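Local coordinates for 2-oxoadipate dioxygenase/decarboxylase (Pseudomonas putida, PDB 6W1H), which catalyses the iron(II)-dependent decarboxylation and hydroxylation of 2-oxoadipate with dioxygen, giving D-2-hydroxyglutarate and carbon dioxide in D-lysine breakdown, at residues Ile262-Thr267 with Asp398-Ser403; Leu227-Leu232 with Gly293-Arg298. All coordinates share one frame; numbering follows the deposited sequence.

Both interactions are built on one antiparallel pair of strands, 264-276 and 287-298, and meet around the nickel ion and 2-oxoadipate, their centres about 9 Å apart. Interaction 2 sets the second strand against segment 227-232 and brings Glu294 to the nickel; interaction 1 sets the first strand against the loop 398-403, which holds the substrate through Val402 and Ser403. Backbone pairing joins them, with Arg265 N 2.9 Å from Gln297 O, and Arg298 NH1 reaches Asp398 O at 2.8 Å. Gln266 of interaction 1 also donates through NE2 to OE2 of Glu294, linking the residue packed against the substrate loop to a metal ligand.

Interaction 1 of 2, residues Ile262-Thr267 with Asp398-Ser403; sequences ILLRQT and DFLPVS. With OOG (2-oxoadipic acid), chain C.
Strand 264-267, with Leu263 before it, runs 37° from the direction of the irregular segment 398-402, and the gap is filled by side chains, with no backbone pairing between the segments; Leu264 CA and Leu400 CA are 7.3 Å apart. Leu400 slants across both leucines, its CD1 meeting Leu264 CD1 at 3.8 Å and its CD2 meeting Leu263 CB at 4.0 Å. Further along, Gln266 and Val402 approach from opposite directions. The glutamine, its amide nitrogen held by Glu294, bends at chi2 (-87°), which sets the amide against both valine methyls, Val402 CG1 being 3.5 Å from Gln266 CD and Val402 CG2 3.5 Å from Gln266 OE1. Two groups of the loop bond to 2-oxoadipate. After the cis peptide before Pro401, Val402 N donates an almost straight bond (171°) to O4 of the ligand, 3.0 Å away, and Ser403 OG gives another, 2.9 Å long, to ligand O1 at the far carboxylate. Arg74 supplies a further bond to the substrate. No hydrogen bond joins the segments, and Leu264 O is buried here without a partner; van der Waals contact from the leucines and the Gln266 amide backs a loop that grips both ends of the substrate.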
loop_
_atom_site.group_PDB
_atom_site.type_symbol
_atom_site.label_atom_id
_atom_site.label_comp_id
_atom_site.label_asym_id
_atom_site.label_seq_id
_atom_site.Cartn_x
_atom_site.Cartn_y
_atom_site.Cartn_z
ATOM N N ILE A 262 12.691 -7.315 4.336
ATOM C CA ILE A 262 11.456 -8.037 4.619
ATOM C C ILE A 262 10.341 -7.011 4.824
ATOM O O ILE A 262 10.581 -5.894 5.307
ATOM C CB ILE A 262 11.601 -8.979 5.839
ATOM C CG1 ILE A 262 12.083 -8.208 7.078
ATOM C CG2 ILE A 262 12.545 -10.121 5.492
ATOM C CD1 ILE A 262 12.260 -9.055 8.334
ATOM N N LEU A 263 9.107 -7.419 4.487
ATOM C CA LEU A 263 7.937 -6.547 4.582
ATOM C C LEU A 263 8.227 -5.249 3.849
ATOM O O LEU A 263 8.545 -5.283 2.663
ATOM C CB LEU A 263 7.497 -6.358 6.030
ATOM C CG LEU A 263 7.154 -7.645 6.788
ATOM C CD1 LEU A 263 6.735 -7.307 8.227
ATOM C CD2 LEU A 263 6.081 -8.481 6.101
ATOM N N LEU A 264 8.100 -4.105 4.523
ATOM C CA LEU A 264 8.483 -2.833 3.936
ATOM C C LEU A 264 9.036 -1.922 5.022
ATOM O O LEU A 264 8.893 -2.189 6.220
ATOM C CB LEU A 264 7.297 -2.159 3.241
ATOM C CG LEU A 264 6.118 -1.680 4.078
ATOM C CD1 LEU A 264 6.399 -0.351 4.754
ATOM C CD2 LEU A 264 4.878 -1.554 3.202
ATOM N N ARG A 265 9.732 -0.876 4.576
ATOM C CA ARG A 265 10.227 0.201 5.417
ATOM C C ARG A 265 9.590 1.485 4.921
ATOM O O ARG A 265 9.333 1.644 3.710
ATOM C CB ARG A 265 11.753 0.321 5.337
ATOM C CG ARG A 265 12.513 -0.945 5.705
ATOM C CD ARG A 265 14.027 -0.718 5.771
ATOM N NE ARG A 265 14.399 -0.015 6.996
ATOM C CZ ARG A 265 15.468 0.747 7.148
ATOM N NH1 ARG A 265 16.326 0.916 6.158
ATOM N NH2 ARG A 265 15.686 1.305 8.326
ATOM N N GLN A 266 9.325 2.397 5.865
ATOM C CA GLN A 266 8.574 3.604 5.540
ATOM C C GLN A 266 9.033 4.779 6.383
ATOM O O GLN A 266 9.514 4.615 7.498
ATOM C CB GLN A 266 7.078 3.362 5.779
ATOM C CG GLN A 266 6.197 4.602 5.670
ATOM C CD GLN A 266 6.091 5.393 6.983
ATOM O OE1 GLN A 266 6.819 5.121 7.961
ATOM N NE2 GLN A 266 5.186 6.366 7.014
ATOM N N THR A 267 8.883 5.975 5.827
ATOM C CA THR A 267 8.928 7.208 6.608
ATOM C C THR A 267 8.022 8.240 5.935
ATOM O O THR A 267 7.529 8.039 4.821
ATOM C CB THR A 267 10.363 7.706 6.866
ATOM O OG1 THR A 267 10.313 8.807 7.796
ATOM C CG2 THR A 267 11.080 8.118 5.602
ATOM N N ASP A 398 1.442 -5.739 0.706
ATOM C CA ASP A 398 0.488 -5.288 1.696
ATOM C C ASP A 398 1.091 -4.186 2.565
ATOM O O ASP A 398 1.950 -3.431 2.093
ATOM C CB ASP A 398 -0.016 -6.492 2.477
ATOM C CG ASP A 398 -0.605 -7.536 1.579
ATOM O OD1 ASP A 398 -1.625 -7.216 0.954
ATOM O OD2 ASP A 398 -0.007 -8.652 1.491
ATOM N N PHE A 399 0.619 -4.067 3.802
ATOM C CA PHE A 399 0.918 -2.915 4.643
ATOM C C PHE A 399 1.214 -3.341 6.074
ATOM O O PHE A 399 0.709 -4.346 6.559
ATOM C CB PHE A 399 -0.272 -1.928 4.604
ATOM C CG PHE A 399 -0.561 -1.409 3.241
ATOM C CD1 PHE A 399 -1.370 -2.121 2.371
ATOM C CD2 PHE A 399 0.004 -0.220 2.818
ATOM C CE1 PHE A 399 -1.613 -1.628 1.080
ATOM C CE2 PHE A 399 -0.233 0.266 1.557
ATOM C CZ PHE A 399 -1.042 -0.431 0.686
ATOM N N LEU A 400 2.085 -2.599 6.728
ATOM C CA LEU A 400 2.459 -2.930 8.101
ATOM C C LEU A 400 1.273 -2.954 9.054
ATOM O O LEU A 400 1.197 -3.892 9.858
ATOM C CB LEU A 400 3.569 -1.995 8.592
ATOM C CG LEU A 400 4.893 -2.051 7.836
ATOM C CD1 LEU A 400 5.833 -0.987 8.421
ATOM C CD2 LEU A 400 5.492 -3.407 7.891
ATOM N N PRO A 401 0.367 -1.944 9.095
ATOM C CA PRO A 401 0.361 -0.659 8.381
ATOM C C PRO A 401 0.951 0.497 9.205
ATOM O O PRO A 401 1.225 0.344 10.403
ATOM C CB PRO A 401 -1.137 -0.397 8.202
ATOM C CG PRO A 401 -1.734 -0.932 9.501
ATOM C CD PRO A 401 -0.838 -2.080 9.950
ATOM N N VAL A 402 1.129 1.664 8.605
ATOM C CA VAL A 402 1.746 2.868 9.196
ATOM C C VAL A 402 0.938 4.063 8.691
ATOM O O VAL A 402 0.344 4.005 7.730
ATOM C CB VAL A 402 3.240 2.965 8.818
ATOM C CG1 VAL A 402 3.482 3.137 7.327
ATOM C CG2 VAL A 402 3.967 4.057 9.595
ATOM N N SER A 403 0.868 5.115 9.446
ATOM C CA SER A 403 0.133 6.319 9.079
ATOM C C SER A 403 1.109 7.462 8.844
ATOM O O SER A 403 1.830 7.872 9.765
ATOM C CB SER A 403 -0.873 6.706 10.169
ATOM O OG SER A 403 -1.716 7.773 9.741
HETATM C C2 OOG C . -2.704 5.303 6.663
HETATM C C3 OOG C . -3.201 4.149 5.807
HETATM C C4 OOG C . -2.174 3.025 5.768
HETATM C C6 OOG C . 0.287 2.635 4.928
HETATM O O4 OOG C . 0.384 1.634 5.719
HETATM O O3 OOG C . 1.265 3.058 4.234
HETATM C C5 OOG C . -1.033 3.361 4.789
HETATM C C1 OOG C . -3.824 6.325 6.937
HETATM O O1 OOG C . -3.647 7.203 7.722
HETATM O O2 OOG C . -5.061 6.258 6.289
HETATM O O5 OOG C . -1.132 4.151 3.907
#

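Interaction 2 of 2, residues Leu227-Leu232 with Gly293-Arg298; sequences LTPRTL and GEIEQR. With NI (nickel (II) ion), chain B; OOG (2-oxoadipic acid), chain C.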
loop_
_atom_site.group_PDB
_atom_site.type_symbol
_atom_site.label_atom_id
_atom_site.label_comp_id
_atom_site.label_asym_id
_atom_site.label_seq_id
_atom_site.Cartn_x
_atom_site.Cartn_y
_atom_site.Cartn_z
ATOM N N LEU A 227 -0.072 9.492 -1.665
ATOM C CA LEU A 227 0.397 8.523 -2.641
ATOM C C LEU A 227 1.863 8.277 -2.347
ATOM O O LEU A 227 2.619 9.224 -2.163
ATOM C CB LEU A 227 0.264 9.006 -4.063
ATOM C CG LEU A 227 -1.042 9.109 -4.764
ATOM C CD1 LEU A 227 -0.763 9.486 -6.228
ATOM C CD2 LEU A 227 -1.812 7.832 -4.677
ATOM N N THR A 228 2.263 7.021 -2.306
ATOM C CA THR A 228 3.610 6.647 -1.899
ATOM C C THR A 228 4.309 5.935 -3.037
ATOM O O THR A 228 3.836 4.867 -3.462
ATOM C CB THR A 228 3.511 5.709 -0.690
ATOM O OG1 THR A 228 2.809 6.421 0.316
ATOM C CG2 THR A 228 4.881 5.277 -0.206
ATOM N N PRO A 229 5.425 6.466 -3.539
ATOM C CA PRO A 229 6.234 5.740 -4.523
ATOM C C PRO A 229 7.145 4.741 -3.827
ATOM O O PRO A 229 7.363 4.783 -2.621
ATOM C CB PRO A 229 7.055 6.859 -5.192
ATOM C CG PRO A 229 7.202 7.906 -4.138
ATOM C CD PRO A 229 5.990 7.805 -3.239
ATOM N N ARG A 230 7.713 3.848 -4.631
ATOM C CA ARG A 230 8.605 2.804 -4.141
ATOM C C ARG A 230 10.055 3.152 -4.480
ATOM O O ARG A 230 10.399 3.353 -5.646
ATOM C CB ARG A 230 8.221 1.466 -4.765
ATOM C CG ARG A 230 9.146 0.331 -4.354
ATOM C CD ARG A 230 8.748 -0.975 -5.012
ATOM N NE ARG A 230 9.702 -2.038 -4.715
ATOM C CZ ARG A 230 9.716 -3.232 -5.292
ATOM N NH1 ARG A 230 8.805 -3.555 -6.208
ATOM N NH2 ARG A 230 10.632 -4.119 -4.927
ATOM N N THR A 231 10.911 3.163 -3.469
ATOM C CA THR A 231 12.338 3.313 -3.672
ATOM C C THR A 231 13.027 1.992 -3.357
ATOM O O THR A 231 12.553 1.209 -2.529
ATOM C CB THR A 231 12.932 4.437 -2.817
ATOM O OG1 THR A 231 14.331 4.552 -3.101
ATOM C CG2 THR A 231 12.771 4.167 -1.335
ATOM N N LEU A 232 14.159 1.763 -4.017
ATOM C CA LEU A 232 15.011 0.621 -3.725
ATOM C C LEU A 232 15.894 0.809 -2.496
ATOM O O LEU A 232 16.499 -0.170 -2.066
ATOM C CB LEU A 232 15.878 0.293 -4.950
ATOM C CG LEU A 232 15.091 -0.138 -6.208
ATOM C CD1 LEU A 232 16.051 -0.391 -7.352
ATOM C CD2 LEU A 232 14.242 -1.364 -5.964
ATOM N N GLY A 293 3.232 13.421 3.164
ATOM C CA GLY A 293 3.755 12.529 2.159
ATOM C C GLY A 293 4.458 11.338 2.800
ATOM O O GLY A 293 4.708 11.289 4.004
ATOM N N GLU A 294 4.808 10.373 1.948
ATOM C CA GLU A 294 5.384 9.128 2.415
ATOM C C GLU A 294 6.264 8.513 1.343
ATOM O O GLU A 294 6.102 8.758 0.143
ATOM C CB GLU A 294 4.227 8.188 2.756
ATOM C CG GLU A 294 4.594 6.827 3.326
ATOM C CD GLU A 294 3.365 6.112 3.805
ATOM O OE1 GLU A 294 2.676 5.499 2.974
ATOM O OE2 GLU A 294 3.046 6.220 4.987
ATOM N N ILE A 295 7.200 7.693 1.795
ATOM C CA ILE A 295 8.094 6.943 0.929
ATOM C C ILE A 295 8.229 5.554 1.530
ATOM O O ILE A 295 8.249 5.391 2.754
ATOM C CB ILE A 295 9.462 7.660 0.808
ATOM C CG1 ILE A 295 10.402 6.905 -0.119
ATOM C CG2 ILE A 295 10.104 7.872 2.189
ATOM C CD1 ILE A 295 9.930 6.843 -1.547
ATOM N N GLU A 296 8.304 4.552 0.669
ATOM C CA GLU A 296 8.461 3.186 1.138
ATOM C C GLU A 296 9.456 2.412 0.291
ATOM O O GLU A 296 9.713 2.748 -0.858
ATOM C CB GLU A 296 7.117 2.442 1.220
ATOM C CG GLU A 296 6.523 2.041 -0.102
ATOM C CD GLU A 296 5.076 1.556 0.026
ATOM O OE1 GLU A 296 4.574 1.377 1.154
ATOM O OE2 GLU A 296 4.438 1.364 -1.002
ATOM N N GLN A 297 10.038 1.376 0.906
ATOM C CA GLN A 297 10.860 0.381 0.238
ATOM C C GLN A 297 10.225 -0.968 0.549
ATOM O O GLN A 297 9.955 -1.262 1.721
ATOM C CB GLN A 297 12.280 0.411 0.822
ATOM C CG GLN A 297 13.248 -0.557 0.131
ATOM C CD GLN A 297 14.575 -0.682 0.831
ATOM O OE1 GLN A 297 15.053 0.274 1.450
ATOM N NE2 GLN A 297 15.206 -1.830 0.700
ATOM N N ARG A 298 9.988 -1.783 -0.476
ATOM C CA ARG A 298 9.263 -3.043 -0.312
ATOM C C ARG A 298 10.203 -4.217 -0.492
ATOM O O ARG A 298 10.921 -4.286 -1.494
ATOM C CB ARG A 298 8.111 -3.144 -1.312
ATOM C CG ARG A 298 6.936 -2.287 -0.877
ATOM C CD ARG A 298 5.705 -2.351 -1.807
ATOM N NE ARG A 298 4.640 -1.576 -1.186
ATOM C CZ ARG A 298 3.762 -2.050 -0.314
ATOM N NH1 ARG A 298 3.730 -3.350 -0.018
ATOM N NH2 ARG A 298 2.924 -1.223 0.279
HETATM NI NI NI B . 0.788 4.794 3.247
HETATM C C2 OOG C . -2.704 5.303 6.663
HETATM C C3 OOG C . -3.201 4.149 5.807
HETATM C C4 OOG C . -2.174 3.025 5.768
HETATM C C6 OOG C . 0.287 2.635 4.928
HETATM O O4 OOG C . 0.384 1.634 5.719
HETATM O O3 OOG C . 1.265 3.058 4.234
HETATM C C5 OOG C . -1.033 3.361 4.789
HETATM C C1 OOG C . -3.824 6.325 6.937
HETATM O O1 OOG C . -3.647 7.203 7.722
HETATM O O2 OOG C . -5.061 6.258 6.289
HETATM O O5 OOG C . -1.132 4.151 3.907
HETATM O O HOH W 1 4.462 10.738 -1.016
HETATM O O HOH W 2 4.791 1.587 -3.713
HETATM O O HOH W 3 11.663 -1.373 -2.811
HETATM O O HOH W 4 0.815 5.682 5.519
#
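Thr228 and Glu294 meet beside the metal centre of this glyoxalase-clan (vicinal oxygen chelate) enzyme, where strand 227-229 and strand 293-298 run in roughly the same direction, 37° apart. The metal is nickel here, in the place of the natural iron(II). Glu294 OE1 binds it at 2.0 Å, His70 and His226 complete the protein ligands, and 2-oxoadipate chelates through O3 and O5, with a water also bound. With CG anti to the backbone N (chi1 -178°) and the chain extended beyond it, the Glu294 carboxylate reaches the nickel. Thr228 OG1 donates to the same OE1 at 2.8 Å, on the anti side and 27° out of the carboxylate plane; nickel and hydroxyl at OE1, with Gln266 at OE2, would restrict its rotation.

Backbone pairing is sparse: a single bridge at Arg230 and Glu296, made by a straight 2.9 Å bond from Thr231 N to Glu296 O and a weak one from Glu296 N to Pro229 O. One water joins Leu227 O to Glu294 N.

Apolar contacts lie on two sides. Thr228 CG2 packs 3.6 Å from Glu296 CG, whereas Ile295 CD1 reaches Pro229 CG and Thr231 CG2.

Among the charged groups, Glu296 OE2 accepts from His70 ND1, consistent with a second-shell carboxylate positioning and polarising the metal-bound histidine. Arg298, also held by Asp398, forms a salt bridge through NE with that oxygen, from above the carboxylate plane. Arg230, paired with Glu61 and Glu68, lays one guanidinium face over Arg298 CB; its NE donates to a water oxygen 2.8 Å away in the guanidinium plane, and that water also joins Thr231 O and Arg298 N.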